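Local coordinates for protein putative prephenate dehydratase (Streptococcus mutans, PDB 4LUB) that probably converts prephenate to 3-phenylpyruvate, releasing water and carbon dioxide, in the biosynthesis of phenylalanine, at residues E36-K39 with A40-K44; F65-F69 with H70-I74. One frame throughout, in Å; residues are numbered along the deposited sequence.

Interaction 1 covers the last turns of helix 34-42, and interaction 2 the end of helix 62-70 with the loop that follows; their centres are about 12 Å apart. Tyr67 of interaction 2 is the main link: its OH comes 2.4 Å from Glu42 OE1, a probable hydrogen bond whose exact length is doubtful, and lies 3.1 Å from Lys39 CG. The same ring packs on Ile38, with Tyr67 CE2 3.5 Å from Ile38 CG2. Ile74 adds a second bridge, its CD1 3.3 Å from Tyr41 CD2. The two helix ends thus pack together within the prephenate dehydratase region.

Interaction 1: E36-K39 with A40-K44; sequences EVIK and AYESK
Lys39 and Glu42, one turn apart, send their chains obliquely across each other without pairing their charges. Glu42 has CG anti to its carbonyl carbon (chi1 -76°) and runs straight from there, which carries OE1 back over the preceding turn, 3.4 Å from Lys39 CA and 3.6 Å from Lys39 CG. The carboxylate therefore meets the carbon base of the lysine, and its polar partner is the Tyr67 hydroxyl from helix 62-70. Lys39 leaves in another direction: with a bend at chi3 (56°), its NZ makes a salt bridge to Glu36 OE2 at 2.9 Å, on the oxygen's syn lone pair, the side of the other carboxylate oxygen. Lys39 NZ and Glu42 OE1 stay 7.0 Å apart, so any attraction between them is probably modest. On another side of the helix the methyl of Ala40 sits against backbone oxygens, CB 3.3 Å from Val37 O, and packs on Phe31 and Val46. Beneath the side chains, Glu42 N bonds to Ile38 O, while Tyr41 N makes only a weak bond to the same oxygen. Ser43 N then reaches Lys39 O at 2.8 Å, and Ser43 CB rests 3.4 Å from that oxygen. Lys44 follows with positive phi (65°), its N bonded to Tyr41 O at 2.9 Å, and the helix closes in a Schellman motif.

Interaction 2: F65-F69 with H70-I74; sequences FDYLF and HQAKI
Phe69 and His70, neighbours in sequence, meet edge-to-face, the phenyl edge directed at the imidazole face, with planes at 78° and centroids 5.1 Å apart. Phe69 CD2 stands over that face, 3.6 Å from His70 ND1. Two residues before Phe69, the Tyr67 ring receives Gln71 CB over one face, a CH-pi contact 4.0 Å from CB to the ring centroid; Ala72 CB touches the same ring at CE2. With CG of Tyr67 anti to its backbone N (chi1 -161°), the ring lies alongside the chain that leaves the helix. Leu68 CD1 continues the apolar seam, 3.9 Å from Ile74 CG2. Tyr67 O fixes this exit by accepting two bonds, from Gln71 N and from Ala72 N, each 3.0 Å long. A water links His70 to Asp66, lying in the imidazole plane 3.1 Å from His70 NE2 and bonding weakly to Asp66 OD1. Farther out, Arg228 forms a salt bridge with Asp66, and Lys266 NZ bonds to the carbonyl oxygens of Leu68, Phe69 and Ala72. Phe69 stacks on Phe238 of strand 237-244, Leu68 packs on Trp176 of strand 172-179, and Tyr67 packs on Ile38 and Lys39 of helix 34-42 as the chain heads into strand 75-83.

Interaction 1: E36-K39 with A40-K44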
loop_
_atom_site.group_PDB
_atom_site.type_symbol
_atom_site.label_atom_id
_atom_site.label_comp_id
_atom_site.label_asym_id
_atom_site.label_seq_id
_atom_site.Cartn_x
_atom_site.Cartn_y
_atom_site.Cartn_z
ATOM N N GLU B 36 2.709 2.102 -21.574
ATOM C CA GLU B 36 2.535 2.040 -23.020
ATOM C C GLU B 36 1.460 1.035 -23.440
ATOM O O GLU B 36 0.757 1.258 -24.427
ATOM C CB GLU B 36 3.869 1.708 -23.705
ATOM C CG GLU B 36 4.881 2.853 -23.672
ATOM C CD GLU B 36 4.296 4.181 -24.145
ATOM O OE1 GLU B 36 3.555 4.190 -25.155
ATOM O OE2 GLU B 36 4.561 5.215 -23.492
ATOM N N VAL B 37 1.352 -0.079 -22.715
ATOM C CA VAL B 37 0.221 -0.991 -22.884
ATOM C C VAL B 37 -1.128 -0.285 -22.758
ATOM O O VAL B 37 -1.989 -0.409 -23.633
ATOM C CB VAL B 37 0.265 -2.155 -21.861
ATOM C CG1 VAL B 37 -0.924 -3.076 -22.063
ATOM C CG2 VAL B 37 1.585 -2.928 -21.946
ATOM N N ILE B 38 -1.310 0.439 -21.658
ATOM C CA ILE B 38 -2.539 1.198 -21.436
ATOM C C ILE B 38 -2.728 2.344 -22.435
ATOM O O ILE B 38 -3.826 2.538 -22.956
ATOM C CB ILE B 38 -2.608 1.751 -19.990
ATOM C CG1 ILE B 38 -2.580 0.593 -18.985
ATOM C CG2 ILE B 38 -3.892 2.539 -19.793
ATOM C CD1 ILE B 38 -2.241 0.999 -17.542
ATOM N N LYS B 39 -1.665 3.090 -22.711
ATOM C CA LYS B 39 -1.702 4.136 -23.746
ATOM C C LYS B 39 -2.121 3.619 -25.125
ATOM O O LYS B 39 -2.805 4.318 -25.874
ATOM C CB LYS B 39 -0.334 4.838 -23.843
ATOM C CG LYS B 39 -0.066 5.781 -22.671
ATOM C CD LYS B 39 1.332 6.375 -22.683
ATOM C CE LYS B 39 1.632 7.112 -23.977
ATOM N NZ LYS B 39 3.046 7.602 -24.003
ATOM N N ALA B 40 -1.699 2.402 -25.457
ATOM C CA ALA B 40 -2.118 1.739 -26.695
ATOM C C ALA B 40 -3.638 1.651 -26.838
ATOM O O ALA B 40 -4.183 1.791 -27.932
ATOM C CB ALA B 40 -1.508 0.348 -26.779
ATOM N N TYR B 41 -4.325 1.411 -25.727
ATOM C CA TYR B 41 -5.779 1.378 -25.759
ATOM C C TYR B 41 -6.311 2.784 -25.956
ATOM O O TYR B 41 -7.234 3.011 -26.736
ATOM C CB TYR B 41 -6.344 0.811 -24.461
ATOM C CG TYR B 41 -7.844 0.944 -24.361
ATOM C CD1 TYR B 41 -8.681 -0.027 -24.889
ATOM C CD2 TYR B 41 -8.426 2.067 -23.778
ATOM C CE1 TYR B 41 -10.052 0.091 -24.805
ATOM C CE2 TYR B 41 -9.793 2.195 -23.692
ATOM C CZ TYR B 41 -10.603 1.202 -24.207
ATOM O OH TYR B 41 -11.969 1.329 -24.125
ATOM N N GLU B 42 -5.720 3.719 -25.218
ATOM C CA GLU B 42 -6.141 5.111 -25.216
ATOM C C GLU B 42 -6.044 5.690 -26.628
ATOM O O GLU B 42 -6.864 6.511 -27.037
ATOM C CB GLU B 42 -5.283 5.914 -24.230
ATOM C CG GLU B 42 -5.644 5.699 -22.761
ATOM C CD GLU B 42 -4.756 6.483 -21.815
ATOM O OE1 GLU B 42 -3.519 6.378 -21.944
ATOM O OE2 GLU B 42 -5.287 7.222 -20.959
ATOM N N SER B 43 -5.024 5.253 -27.360
ATOM C CA SER B 43 -4.789 5.683 -28.734
ATOM C C SER B 43 -5.613 4.925 -29.773
ATOM O O SER B 43 -5.491 5.185 -30.969
ATOM C CB SER B 43 -3.307 5.531 -29.061
ATOM O OG SER B 43 -2.565 6.583 -28.480
ATOM N N LYS B 44 -6.437 3.988 -29.306
ATOM C CA LYS B 44 -7.313 3.181 -30.162
ATOM C C LYS B 44 -6.544 2.262 -31.116
ATOM O O LYS B 44 -7.071 1.876 -32.158
ATOM C CB LYS B 44 -8.273 4.061 -30.979
ATOM C CG LYS B 44 -9.054 5.095 -30.187
ATOM C CD LYS B 44 -10.333 5.467 -30.929
ATOM C CE LYS B 44 -10.695 6.932 -30.731
ATOM N NZ LYS B 44 -11.288 7.520 -31.972
#

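Interaction 2: F65-F69 with H70-I74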
loop_
_atom_site.group_PDB
_atom_site.type_symbol
_atom_site.label_atom_id
_atom_site.label_comp_id
_atom_site.label_asym_id
_atom_site.label_seq_id
_atom_site.Cartn_x
_atom_site.Cartn_y
_atom_site.Cartn_z
ATOM N N PHE B 65 -1.663 1.148 -11.020
ATOM C CA PHE B 65 -2.651 1.921 -10.279
ATOM C C PHE B 65 -2.484 3.441 -10.376
ATOM O O PHE B 65 -3.483 4.159 -10.430
ATOM C CB PHE B 65 -2.659 1.458 -8.825
ATOM C CG PHE B 65 -3.284 0.116 -8.656
ATOM C CD1 PHE B 65 -4.655 -0.035 -8.773
ATOM C CD2 PHE B 65 -2.498 -1.011 -8.463
ATOM C CE1 PHE B 65 -5.242 -1.272 -8.652
ATOM C CE2 PHE B 65 -3.079 -2.261 -8.347
ATOM C CZ PHE B 65 -4.455 -2.391 -8.436
ATOM N N ASP B 66 -1.249 3.943 -10.364
ATOM C CA ASP B 66 -1.036 5.379 -10.573
ATOM C C ASP B 66 -1.558 5.845 -11.933
ATOM O O ASP B 66 -2.239 6.865 -12.026
ATOM C CB ASP B 66 0.446 5.768 -10.418
ATOM C CG ASP B 66 1.008 5.416 -9.044
ATOM O OD1 ASP B 66 0.222 5.352 -8.075
ATOM O OD2 ASP B 66 2.240 5.236 -8.929
ATOM N N TYR B 67 -1.206 5.130 -12.993
ATOM C CA TYR B 67 -1.714 5.475 -14.318
ATOM C C TYR B 67 -3.244 5.386 -14.421
ATOM O O TYR B 67 -3.885 6.300 -14.934
ATOM C CB TYR B 67 -1.075 4.613 -15.402
ATOM C CG TYR B 67 -1.247 5.269 -16.751
ATOM C CD1 TYR B 67 -0.358 6.244 -17.182
ATOM C CD2 TYR B 67 -2.319 4.948 -17.570
ATOM C CE1 TYR B 67 -0.523 6.874 -18.407
ATOM C CE2 TYR B 67 -2.491 5.568 -18.794
ATOM C CZ TYR B 67 -1.593 6.527 -19.206
ATOM O OH TYR B 67 -1.764 7.142 -20.421
ATOM N N LEU B 68 -3.811 4.264 -13.988
ATOM C CA LEU B 68 -5.263 4.085 -13.985
ATOM C C LEU B 68 -6.041 5.131 -13.190
ATOM O O LEU B 68 -7.125 5.537 -13.607
ATOM C CB LEU B 68 -5.628 2.687 -13.472
ATOM C CG LEU B 68 -6.043 1.627 -14.507
ATOM C CD1 LEU B 68 -5.395 1.769 -15.871
ATOM C CD2 LEU B 68 -5.919 0.210 -13.936
ATOM N N PHE B 69 -5.515 5.561 -12.051
ATOM C CA PHE B 69 -6.187 6.612 -11.297
ATOM C C PHE B 69 -6.023 7.997 -11.910
ATOM O O PHE B 69 -7.015 8.653 -12.203
ATOM C CB PHE B 69 -5.707 6.650 -9.845
ATOM C CG PHE B 69 -6.313 7.774 -9.040
ATOM C CD1 PHE B 69 -7.605 7.677 -8.562
ATOM C CD2 PHE B 69 -5.581 8.909 -8.737
ATOM C CE1 PHE B 69 -8.172 8.699 -7.818
ATOM C CE2 PHE B 69 -6.136 9.935 -7.984
ATOM C CZ PHE B 69 -7.432 9.831 -7.530
ATOM N N HIS B 70 -4.778 8.434 -12.096
ATOM C CA HIS B 70 -4.483 9.808 -12.514
ATOM C C HIS B 70 -4.869 10.131 -13.950
ATOM O O HIS B 70 -5.360 11.221 -14.239
ATOM C CB HIS B 70 -2.988 10.100 -12.344
ATOM C CG HIS B 70 -2.524 10.103 -10.919
ATOM N ND1 HIS B 70 -2.953 11.037 -9.999
ATOM C CD2 HIS B 70 -1.670 9.286 -10.256
ATOM C CE1 HIS B 70 -2.380 10.799 -8.832
ATOM N NE2 HIS B 70 -1.599 9.740 -8.960
ATOM N N GLN B 71 -4.642 9.191 -14.854
ATOM C CA GLN B 71 -4.637 9.524 -16.271
ATOM C C GLN B 71 -5.697 8.806 -17.088
ATOM O O GLN B 71 -6.323 9.415 -17.952
ATOM C CB GLN B 71 -3.252 9.262 -16.861
ATOM C CG GLN B 71 -2.305 10.416 -16.634
ATOM C CD GLN B 71 -2.798 11.688 -17.293
ATOM O OE1 GLN B 71 -3.360 11.654 -18.391
ATOM N NE2 GLN B 71 -2.623 12.815 -16.614
ATOM N N ALA B 72 -5.886 7.515 -16.844
ATOM C CA ALA B 72 -6.763 6.746 -17.715
ATOM C C ALA B 72 -8.249 6.872 -17.380
ATOM O O ALA B 72 -8.636 7.061 -16.227
ATOM C CB ALA B 72 -6.348 5.284 -17.679
ATOM N N LYS B 73 -9.064 6.713 -18.417
ATOM C CA LYS B 73 -10.515 6.660 -18.329
ATOM C C LYS B 73 -10.878 5.320 -18.966
ATOM O O LYS B 73 -11.452 5.232 -20.052
ATOM C CB LYS B 73 -11.158 7.882 -19.016
ATOM C CG LYS B 73 -12.609 7.759 -19.509
ATOM C CD LYS B 73 -13.598 7.401 -18.417
ATOM C CE LYS B 73 -14.965 7.123 -19.025
ATOM N NZ LYS B 73 -15.151 5.678 -19.337
ATOM N N ILE B 74 -10.419 4.269 -18.302
ATOM C CA ILE B 74 -10.577 2.899 -18.758
ATOM C C ILE B 74 -10.850 2.061 -17.512
ATOM O O ILE B 74 -10.464 2.457 -16.415
ATOM C CB ILE B 74 -9.313 2.417 -19.510
ATOM C CG1 ILE B 74 -9.536 1.071 -20.177
ATOM C CG2 ILE B 74 -8.113 2.339 -18.568
ATOM C CD1 ILE B 74 -8.295 0.569 -20.858
HETATM O O HOH W 1 0.425 8.065 -7.312
#